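PDB 2J8H: titin from Homo sapiens, which serves as the giant elastic protein of muscle, here as a rigid tandem of two immunoglobulin domains from its A-band region. Local coordinates for residues K106-G110 and M111-H115. Residues are numbered along the deposited sequence; the frame is centred on the assembly and turned at random.
Sequences KTLEG and MGAVH. With GOL (glycerol), chain B.
Leu-108 and Met-111 close a type I' beta turn as an antiparallel hydrogen-bonded pair: Leu-108 N donates to Met-111 O (2.7 Å, 163° at the hydrogen), and Met-111 N returns a bond to Leu-108 O (3.1 Å). The first bond meets its carbonyl almost end-on. In the second the donor stands well above the carbonyl plane. Glu-109 and Gly-110 fill the turn corners, both with positive phi. Past the turn, the CB atoms of Leu-108 and Ala-113 meet at 4.2 Å. The CB of Thr-107 lies beside Met-111 O. In Met-111, chi1 of -66° sets CG beside the backbone N, 3.6 Å from Gly-110 C. This hairpin leads into strand 112-117 of the second I-set immunoglobulin domain, outermost in its sheet within this chain and parallel to 185-196. Residues 106-108 instead pair with a parallel strand of a second subunit, and Glu-109 OE2 accepts a hydrogen bond from the backbone N of Lys-58 of that subunit. A water can donate to Leu-108 O and Gly-112 O, though it has more acceptors near it than protons. Between the diverging strands a glycerol, probably from the crystallisation liquor, links Lys-106 and Ala-113: its O3 accepts from Ala-113 N (3.0 Å) and donates to Lys-106 O (2.5 Å), while O1 accepts from Lys-106 N.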
ATOM      1  N   LYS A 106     -18.087   1.276 -14.967  1.00 46.20           N
ATOM      2  CA  LYS A 106     -19.395   1.391 -14.273  1.00 46.74           C
ATOM      3  C   LYS A 106     -19.987   0.021 -14.050  1.00 45.86           C
ATOM      4  O   LYS A 106     -19.986  -0.796 -14.957  1.00 46.10           O
ATOM      5  CB  LYS A 106     -20.389   2.161 -15.117  1.00 47.72           C
ATOM      6  CG  LYS A 106     -20.038   3.567 -15.420  1.00 50.18           C
ATOM      7  CD  LYS A 106     -21.245   4.273 -16.032  1.00 50.46           C
ATOM      8  CE  LYS A 106     -22.158   4.858 -14.968  1.00 53.53           C
ATOM      9  NZ  LYS A 106     -23.549   5.120 -15.516  1.00 54.52           N
ATOM     10  N   THR A 107     -20.518  -0.221 -12.862  1.00 45.23           N
ATOM     11  CA  THR A 107     -21.150  -1.486 -12.563  1.00 45.03           C
ATOM     12  C   THR A 107     -22.528  -1.303 -11.961  1.00 44.89           C
ATOM     13  O   THR A 107     -22.812  -0.331 -11.254  1.00 43.28           O
ATOM     14  CB  THR A 107     -20.334  -2.335 -11.579  1.00 45.26           C
ATOM     15  OG1 THR A 107     -20.293  -1.696 -10.314  1.00 45.61           O
ATOM     16  CG2 THR A 107     -18.953  -2.520 -12.048  1.00 44.09           C
ATOM     17  N   LEU A 108     -23.385  -2.260 -12.267  1.00 45.19           N
ATOM     18  CA  LEU A 108     -24.687  -2.362 -11.668  1.00 46.22           C
ATOM     19  C   LEU A 108     -24.745  -3.779 -11.118  1.00 46.42           C
ATOM     20  O   LEU A 108     -24.568  -4.740 -11.854  1.00 45.44           O
ATOM     21  CB  LEU A 108     -25.768  -2.133 -12.723  1.00 46.18           C
ATOM     22  CG  LEU A 108     -27.217  -2.323 -12.264  1.00 46.13           C
ATOM     23  CD1 LEU A 108     -27.589  -1.490 -11.023  1.00 47.90           C
ATOM     24  CD2 LEU A 108     -28.139  -2.018 -13.443  1.00 46.85           C
ATOM     25  N   GLU A 109     -24.932  -3.902  -9.814  1.00 47.28           N
ATOM     26  CA  GLU A 109     -24.955  -5.210  -9.167  1.00 48.36           C
ATOM     27  C   GLU A 109     -23.698  -6.043  -9.438  1.00 48.43           C
ATOM     28  O   GLU A 109     -23.775  -7.231  -9.689  1.00 49.30           O
ATOM     29  CB  GLU A 109     -26.236  -5.957  -9.577  1.00 49.30           C
ATOM     30  CG  GLU A 109     -27.478  -5.402  -8.878  1.00 51.68           C
ATOM     31  CD  GLU A 109     -27.632  -5.936  -7.444  1.00 56.00           C
ATOM     32  OE1 GLU A 109     -27.849  -7.169  -7.304  1.00 59.90           O
ATOM     33  OE2 GLU A 109     -27.562  -5.141  -6.463  1.00 56.10           O
ATOM     34  N   GLY A 110     -22.539  -5.405  -9.398  1.00 48.14           N
ATOM     35  CA  GLY A 110     -21.268  -6.105  -9.582  1.00 48.80           C
ATOM     36  C   GLY A 110     -20.887  -6.433 -11.002  1.00 48.86           C
ATOM     37  O   GLY A 110     -19.795  -6.941 -11.253  1.00 50.44           O
ATOM     38  N   MET A 111     -21.763  -6.117 -11.948  1.00 48.92           N
ATOM     39  CA  MET A 111     -21.517  -6.419 -13.341  1.00 48.82           C
ATOM     40  C   MET A 111     -21.587  -5.159 -14.160  1.00 47.91           C
ATOM     41  O   MET A 111     -22.258  -4.194 -13.795  1.00 47.77           O
ATOM     42  CB  MET A 111     -22.580  -7.381 -13.853  1.00 48.69           C
ATOM     43  CG  MET A 111     -22.545  -8.728 -13.226  1.00 49.43           C
ATOM     44  SD  MET A 111     -23.875  -9.759 -13.918  1.00 52.45           S
ATOM     45  CE  MET A 111     -25.298  -9.002 -13.168  1.00 51.09           C
ATOM     46  N   GLY A 112     -20.893  -5.171 -15.282  1.00 47.78           N
ATOM     47  CA  GLY A 112     -21.122  -4.181 -16.302  1.00 48.31           C
ATOM     48  C   GLY A 112     -22.578  -4.249 -16.725  1.00 48.49           C
ATOM     49  O   GLY A 112     -23.245  -5.263 -16.527  1.00 47.96           O
ATOM     50  N   ALA A 113     -23.056  -3.154 -17.301  1.00 49.02           N
ATOM     51  CA  ALA A 113     -24.389  -3.082 -17.848  1.00 49.01           C
ATOM     52  C   ALA A 113     -24.347  -2.233 -19.101  1.00 49.71           C
ATOM     53  O   ALA A 113     -23.892  -1.091 -19.078  1.00 50.20           O
ATOM     54  CB  ALA A 113     -25.318  -2.468 -16.858  1.00 48.14           C
ATOM     55  N   VAL A 114     -24.858  -2.796 -20.185  1.00 49.72           N
ATOM     56  CA  VAL A 114     -25.027  -2.074 -21.437  1.00 49.61           C
ATOM     57  C   VAL A 114     -26.495  -2.210 -21.802  1.00 49.76           C
ATOM     58  O   VAL A 114     -27.031  -3.307 -21.811  1.00 50.00           O
ATOM     59  CB  VAL A 114     -24.098  -2.624 -22.548  1.00 49.46           C
ATOM     60  CG1 VAL A 114     -24.364  -1.911 -23.867  1.00 47.42           C
ATOM     61  CG2 VAL A 114     -22.635  -2.455 -22.136  1.00 48.71           C
ATOM     62  N   HIS A 115     -27.142  -1.081 -22.049  1.00 50.53           N
ATOM     63  CA  HIS A 115     -28.550  -1.051 -22.418  1.00 51.15           C
ATOM     64  C   HIS A 115     -28.591  -0.617 -23.880  1.00 51.42           C
ATOM     65  O   HIS A 115     -28.180   0.494 -24.223  1.00 52.10           O
ATOM     66  CB  HIS A 115     -29.302  -0.091 -21.492  1.00 52.23           C
ATOM     67  CG  HIS A 115     -28.959  -0.283 -20.049  1.00 54.47           C
ATOM     68  ND1 HIS A 115     -29.257  -1.442 -19.364  1.00 57.16           N
ATOM     69  CD2 HIS A 115     -28.278   0.502 -19.178  1.00 57.12           C
ATOM     70  CE1 HIS A 115     -28.803  -1.350 -18.127  1.00 58.29           C
ATOM     71  NE2 HIS A 115     -28.209  -0.178 -17.987  1.00 57.37           N
TER
HETATM   72  C1  GOL B1196     -18.499  -0.645 -17.953  1.00 53.04           C
HETATM   73  O1  GOL B1196     -18.694   0.721 -17.754  1.00 49.95           O
HETATM   74  C2  GOL B1196     -19.586  -1.221 -18.786  1.00 54.59           C
HETATM   75  O2  GOL B1196     -19.612  -2.578 -18.448  1.00 56.12           O
HETATM   76  C3  GOL B1196     -20.891  -0.522 -18.459  1.00 55.80           C
HETATM   77  O3  GOL B1196     -21.263  -0.778 -17.122  1.00 55.96           O
HETATM   78  O   HOH W   1     -25.198  -5.231 -14.596  1.00 43.46           O